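Local coordinates for cutinase-like protein (Cryptococcus sp., PDB 2CZQ) that probably hydrolyses carboxylic esters, as a cutinase-like enzyme built on the alpha/beta hydrolase fold, at residues 78-92 / 107-119. Sequence-based numbering, arbitrary orientation.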
loop_
_atom_site.group_PDB
_atom_site.type_symbol
_atom_site.label_atom_id
_atom_site.label_comp_id
_atom_site.label_asym_id
_atom_site.label_seq_id
_atom_site.Cartn_x
_atom_site.Cartn_y
_atom_site.Cartn_z
ATOM N N CYS A 78 10.525 6.520 9.731
ATOM C CA CYS A 78 10.290 5.862 8.453
ATOM C C CYS A 78 8.844 5.421 8.324
ATOM O O CYS A 78 8.198 5.092 9.318
ATOM C CB CYS A 78 11.160 4.629 8.343
ATOM S SG CYS A 78 12.923 4.949 8.484
ATOM N N TYR A 79 8.361 5.368 7.087
ATOM C CA TYR A 79 7.011 4.897 6.802
ATOM C C TYR A 79 6.981 3.811 5.747
ATOM O O TYR A 79 7.770 3.833 4.789
ATOM C CB TYR A 79 6.146 6.044 6.282
ATOM C CG TYR A 79 6.018 7.187 7.245
ATOM C CD1 TYR A 79 5.225 7.073 8.377
ATOM C CD2 TYR A 79 6.702 8.375 7.036
ATOM C CE1 TYR A 79 5.108 8.111 9.276
ATOM C CE2 TYR A 79 6.595 9.431 7.934
ATOM C CZ TYR A 79 5.794 9.286 9.054
ATOM O OH TYR A 79 5.659 10.314 9.954
ATOM N N ILE A 80 6.035 2.891 5.913
ATOM C CA ILE A 80 5.542 2.082 4.801
ATOM C C ILE A 80 4.078 2.466 4.633
ATOM O O ILE A 80 3.323 2.478 5.607
ATOM C CB ILE A 80 5.651 0.566 5.086
ATOM C CG1 ILE A 80 7.092 0.147 5.417
ATOM C CG2 ILE A 80 5.072 -0.246 3.915
ATOM C CD1 ILE A 80 8.091 0.277 4.272
ATOM N N LEU A 81 3.678 2.797 3.409
ATOM C CA LEU A 81 2.276 3.073 3.108
ATOM C C LEU A 81 1.648 1.848 2.463
ATOM O O LEU A 81 2.171 1.335 1.471
ATOM C CB LEU A 81 2.125 4.274 2.170
ATOM C CG LEU A 81 2.863 5.556 2.559
ATOM C CD1 LEU A 81 2.526 6.669 1.579
ATOM C CD2 LEU A 81 2.564 5.973 3.993
ATOM N N GLN A 82 0.535 1.395 3.032
ATOM C CA GLN A 82 -0.161 0.200 2.577
ATOM C C GLN A 82 -1.583 0.578 2.230
ATOM O O GLN A 82 -2.230 1.303 2.983
ATOM C CB GLN A 82 -0.179 -0.846 3.685
ATOM C CG GLN A 82 1.202 -1.256 4.171
ATOM C CD GLN A 82 1.167 -2.059 5.456
ATOM O OE1 GLN A 82 0.331 -1.812 6.324
ATOM N NE2 GLN A 82 2.085 -3.018 5.582
ATOM N N GLY A 83 -2.092 0.076 1.108
ATOM C CA GLY A 83 -3.468 0.348 0.744
ATOM C C GLY A 83 -4.117 -0.815 0.030
ATOM O O GLY A 83 -3.492 -1.445 -0.829
ATOM N N TYR A 84 -5.363 -1.101 0.401
ATOM C CA TYR A 84 -6.158 -2.164 -0.206
ATOM C C TYR A 84 -7.402 -1.569 -0.846
ATOM O O TYR A 84 -8.177 -0.877 -0.183
ATOM C CB TYR A 84 -6.566 -3.176 0.868
ATOM C CG TYR A 84 -7.597 -4.199 0.432
ATOM C CD1 TYR A 84 -7.475 -4.900 -0.775
ATOM C CD2 TYR A 84 -8.710 -4.455 1.229
ATOM C CE1 TYR A 84 -8.430 -5.839 -1.167
ATOM C CE2 TYR A 84 -9.668 -5.379 0.850
ATOM C CZ TYR A 84 -9.528 -6.068 -0.346
ATOM O OH TYR A 84 -10.489 -6.988 -0.702
ATOM N N SER A 85 -7.599 -1.858 -2.135
ATOM C CA SER A 85 -8.831 -1.501 -2.839
ATOM C C SER A 85 -9.019 0.023 -2.799
ATOM O O SER A 85 -8.120 0.741 -3.241
ATOM C CB SER A 85 -10.019 -2.301 -2.295
ATOM O OG SER A 85 -11.088 -2.258 -3.210
ATOM N N GLN A 86 -10.125 0.538 -2.266
ATOM C CA GLN A 86 -10.268 1.989 -2.154
ATOM C C GLN A 86 -9.047 2.616 -1.468
ATOM O O GLN A 86 -8.603 3.707 -1.836
ATOM C CB GLN A 86 -11.545 2.371 -1.407
ATOM C CG GLN A 86 -11.703 3.883 -1.321
ATOM C CD GLN A 86 -13.051 4.392 -0.845
ATOM O OE1 GLN A 86 -13.249 5.600 -0.832
ATOM N NE2 GLN A 86 -13.958 3.506 -0.440
ATOM N N GLY A 87 -8.512 1.928 -0.464
ATOM C CA GLY A 87 -7.344 2.411 0.255
ATOM C C GLY A 87 -6.083 2.466 -0.585
ATOM O O GLY A 87 -5.211 3.300 -0.341
ATOM N N ALA A 88 -5.975 1.574 -1.567
ATOM C CA ALA A 88 -4.877 1.642 -2.525
ATOM C C ALA A 88 -4.991 2.909 -3.372
ATOM O O ALA A 88 -4.001 3.612 -3.563
ATOM C CB ALA A 88 -4.829 0.393 -3.401
ATOM N N ALA A 89 -6.192 3.205 -3.866
ATOM C CA ALA A 89 -6.419 4.427 -4.629
ATOM C C ALA A 89 -6.095 5.659 -3.782
ATOM O O ALA A 89 -5.418 6.580 -4.241
ATOM C CB ALA A 89 -7.849 4.479 -5.144
ATOM N N ALA A 90 -6.554 5.668 -2.531
ATOM C CA ALA A 90 -6.259 6.799 -1.646
ATOM C C ALA A 90 -4.754 6.993 -1.465
ATOM O O ALA A 90 -4.265 8.126 -1.383
ATOM C CB ALA A 90 -6.930 6.614 -0.300
ATOM N N THR A 91 -4.025 5.883 -1.409
ATOM C CA THR A 91 -2.573 5.914 -1.269
ATOM C C THR A 91 -1.904 6.446 -2.535
ATOM O O THR A 91 -1.013 7.294 -2.462
ATOM C CB THR A 91 -2.049 4.515 -0.921
ATOM O OG1 THR A 91 -2.625 4.078 0.320
ATOM C CG2 THR A 91 -0.551 4.545 -0.655
ATOM N N VAL A 92 -2.334 5.949 -3.695
ATOM C CA VAL A 92 -1.821 6.432 -4.974
ATOM C C VAL A 92 -1.977 7.951 -5.081
ATOM O O VAL A 92 -1.042 8.652 -5.469
ATOM C CB VAL A 92 -2.525 5.719 -6.148
ATOM C CG1 VAL A 92 -2.225 6.412 -7.470
ATOM C CG2 VAL A 92 -2.118 4.252 -6.197
ATOM N N ALA A 107 11.048 9.989 3.641
ATOM C CA ALA A 107 10.672 9.201 4.815
ATOM C C ALA A 107 9.870 7.950 4.465
ATOM O O ALA A 107 9.873 6.971 5.224
ATOM C CB ALA A 107 9.895 10.059 5.803
ATOM N N VAL A 108 9.167 7.991 3.333
ATOM C CA VAL A 108 8.395 6.837 2.890
ATOM C C VAL A 108 9.344 5.864 2.199
ATOM O O VAL A 108 9.797 6.097 1.070
ATOM C CB VAL A 108 7.222 7.222 1.969
ATOM C CG1 VAL A 108 6.483 5.971 1.518
ATOM C CG2 VAL A 108 6.260 8.164 2.689
ATOM N N LYS A 109 9.656 4.777 2.896
ATOM C CA LYS A 109 10.620 3.808 2.389
ATOM C C LYS A 109 10.008 2.811 1.419
ATOM O O LYS A 109 10.728 2.209 0.626
ATOM C CB LYS A 109 11.317 3.072 3.534
ATOM C CG LYS A 109 11.985 3.988 4.564
ATOM C CD LYS A 109 12.976 4.978 3.944
ATOM C CE LYS A 109 13.515 5.934 5.005
ATOM N NZ LYS A 109 14.330 7.050 4.445
ATOM N N GLY A 110 8.695 2.618 1.486
ATOM C CA GLY A 110 8.031 1.687 0.599
ATOM C C GLY A 110 6.548 1.929 0.559
ATOM O O GLY A 110 5.968 2.442 1.516
ATOM N N VAL A 111 5.946 1.545 -0.561
ATOM C CA VAL A 111 4.508 1.612 -0.771
ATOM C C VAL A 111 4.071 0.221 -1.221
ATOM O O VAL A 111 4.641 -0.335 -2.168
ATOM C CB VAL A 111 4.143 2.657 -1.843
ATOM C CG1 VAL A 111 2.640 2.684 -2.075
ATOM C CG2 VAL A 111 4.645 4.038 -1.443
ATOM N N PHE A 112 3.087 -0.343 -0.526
ATOM C CA PHE A 112 2.621 -1.689 -0.799
ATOM C C PHE A 112 1.121 -1.648 -1.030
ATOM O O PHE A 112 0.356 -1.285 -0.133
ATOM C CB PHE A 112 2.968 -2.605 0.375
ATOM C CG PHE A 112 2.568 -4.031 0.154
ATOM C CD1 PHE A 112 3.391 -4.906 -0.548
ATOM C CD2 PHE A 112 1.350 -4.500 0.637
ATOM C CE1 PHE A 112 3.001 -6.220 -0.763
ATOM C CE2 PHE A 112 0.956 -5.810 0.427
ATOM C CZ PHE A 112 1.781 -6.670 -0.269
ATOM N N LEU A 113 0.713 -2.005 -2.241
ATOM C CA LEU A 113 -0.683 -1.910 -2.660
ATOM C C LEU A 113 -1.220 -3.276 -3.024
ATOM O O LEU A 113 -0.497 -4.089 -3.604
ATOM C CB LEU A 113 -0.817 -0.981 -3.873
ATOM C CG LEU A 113 -0.167 0.399 -3.750
ATOM C CD1 LEU A 113 -0.188 1.127 -5.075
ATOM C CD2 LEU A 113 -0.835 1.234 -2.665
ATOM N N ILE A 114 -2.482 -3.527 -2.681
ATOM C CA ILE A 114 -3.180 -4.737 -3.102
ATOM C C ILE A 114 -4.545 -4.378 -3.658
ATOM O O ILE A 114 -5.240 -3.506 -3.129
ATOM C CB ILE A 114 -3.324 -5.776 -1.951
ATOM C CG1 ILE A 114 -3.692 -5.095 -0.627
ATOM C CG2 ILE A 114 -2.051 -6.598 -1.817
ATOM C CD1 ILE A 114 -4.152 -6.056 0.455
ATOM N N GLY A 115 -4.929 -5.047 -4.740
ATOM C CA GLY A 115 -6.234 -4.805 -5.333
ATOM C C GLY A 115 -6.453 -3.351 -5.726
ATOM O O GLY A 115 -7.491 -2.760 -5.432
ATOM N N ASN A 116 -5.468 -2.778 -6.408
ATOM C CA ASN A 116 -5.425 -1.346 -6.680
ATOM C C ASN A 116 -6.318 -0.930 -7.847
ATOM O O ASN A 116 -6.040 -1.303 -8.983
ATOM C CB ASN A 116 -3.972 -0.978 -6.993
ATOM C CG ASN A 116 -3.769 0.494 -7.239
ATOM O OD1 ASN A 116 -4.625 1.330 -6.927
ATOM N ND2 ASN A 116 -2.610 0.829 -7.801
ATOM N N PRO A 117 -7.362 -0.129 -7.611
ATOM C CA PRO A 117 -8.183 0.368 -8.723
ATOM C C PRO A 117 -7.363 1.196 -9.714
ATOM O O PRO A 117 -7.749 1.311 -10.877
ATOM C CB PRO A 117 -9.215 1.262 -8.028
ATOM C CG PRO A 117 -9.253 0.789 -6.609
ATOM C CD PRO A 117 -7.844 0.382 -6.313
ATOM N N ASP A 118 -6.247 1.756 -9.251
ATOM C CA ASP A 118 -5.396 2.605 -10.081
ATOM C C ASP A 118 -4.233 1.846 -10.711
ATOM O O ASP A 118 -3.265 2.454 -11.168
ATOM C CB ASP A 118 -4.855 3.772 -9.258
ATOM C CG ASP A 118 -5.939 4.653 -8.720
ATOM O OD1 ASP A 118 -7.076 4.595 -9.259
ATOM O OD2 ASP A 118 -5.721 5.430 -7.767
ATOM N N HIS A 119 -4.325 0.523 -10.735
ATOM C CA HIS A 119 -3.288 -0.316 -11.315
ATOM C C HIS A 119 -3.041 0.096 -12.770
ATOM O O HIS A 119 -3.985 0.257 -13.543
ATOM C CB HIS A 119 -3.737 -1.768 -11.183
ATOM C CG HIS A 119 -2.715 -2.770 -11.593
ATOM N ND1 HIS A 119 -1.930 -3.477 -10.708
ATOM C CD2 HIS A 119 -2.377 -3.205 -12.827
ATOM C CE1 HIS A 119 -1.154 -4.305 -11.390
ATOM N NE2 HIS A 119 -1.406 -4.157 -12.675
#
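Leu113 is packed against the helix that follows strand 78-84, and the tight half of this contact is built round its two methyl groups. CD1 meets Val92 CG2 at 3.8 Å, the two side chains crossing at about a right angle, while CD2 lies 3.9 Å from Thr91 CG2, the two running past each other in opposite directions. With CG beside its own backbone N (chi1 -51°), Leu113 brings these branches up to the helix. Thr91 turns its hydroxyl back to Gly87 O, which also receives Thr91 N from the opposite face of the carbonyl plane; this leaves the methyl CG2 packed against Leu113 CD2 and Val111 CG1. The strands 78-84 and 108-114 themselves run parallel, joined by seven backbone hydrogen bonds that end at Ser85 N to Ile114 O (3.0 Å). A beta bulge at Lys109, between the Tyr79-Val108 and Ile80-Gly110 pairs, shifts the register by one residue; Tyr79 O takes Lys109 N, and the buried Gly110 N finds no partner, probably a consequence of the bulge. The strand-turn-helix of 78-92 fits the nucleophile elbow of the alpha/beta hydrolase fold, with Gly83, Ser85 and Gly87 in a GxSxG pattern and Ser85 at a strained phi of 60°. Ser85 OG is hydrogen-bonded to His180 NE2, consistent with the serine-histidine pair of a catalytic triad. Beside the turn, Pro117 CD presses to 3.1 Å from Ser85 O, and Ile114 CD1 reaches Tyr84 CD1 at 3.7 Å. The solvent side is the far end, where partly exposed Lys109 bends at chi2 (-55°) and lays CE 3.7 Å from Cys78 SG, the sulfur disulfide-bonded to Cys6, before its amino group is hydrogen-bonded to Asn106 O.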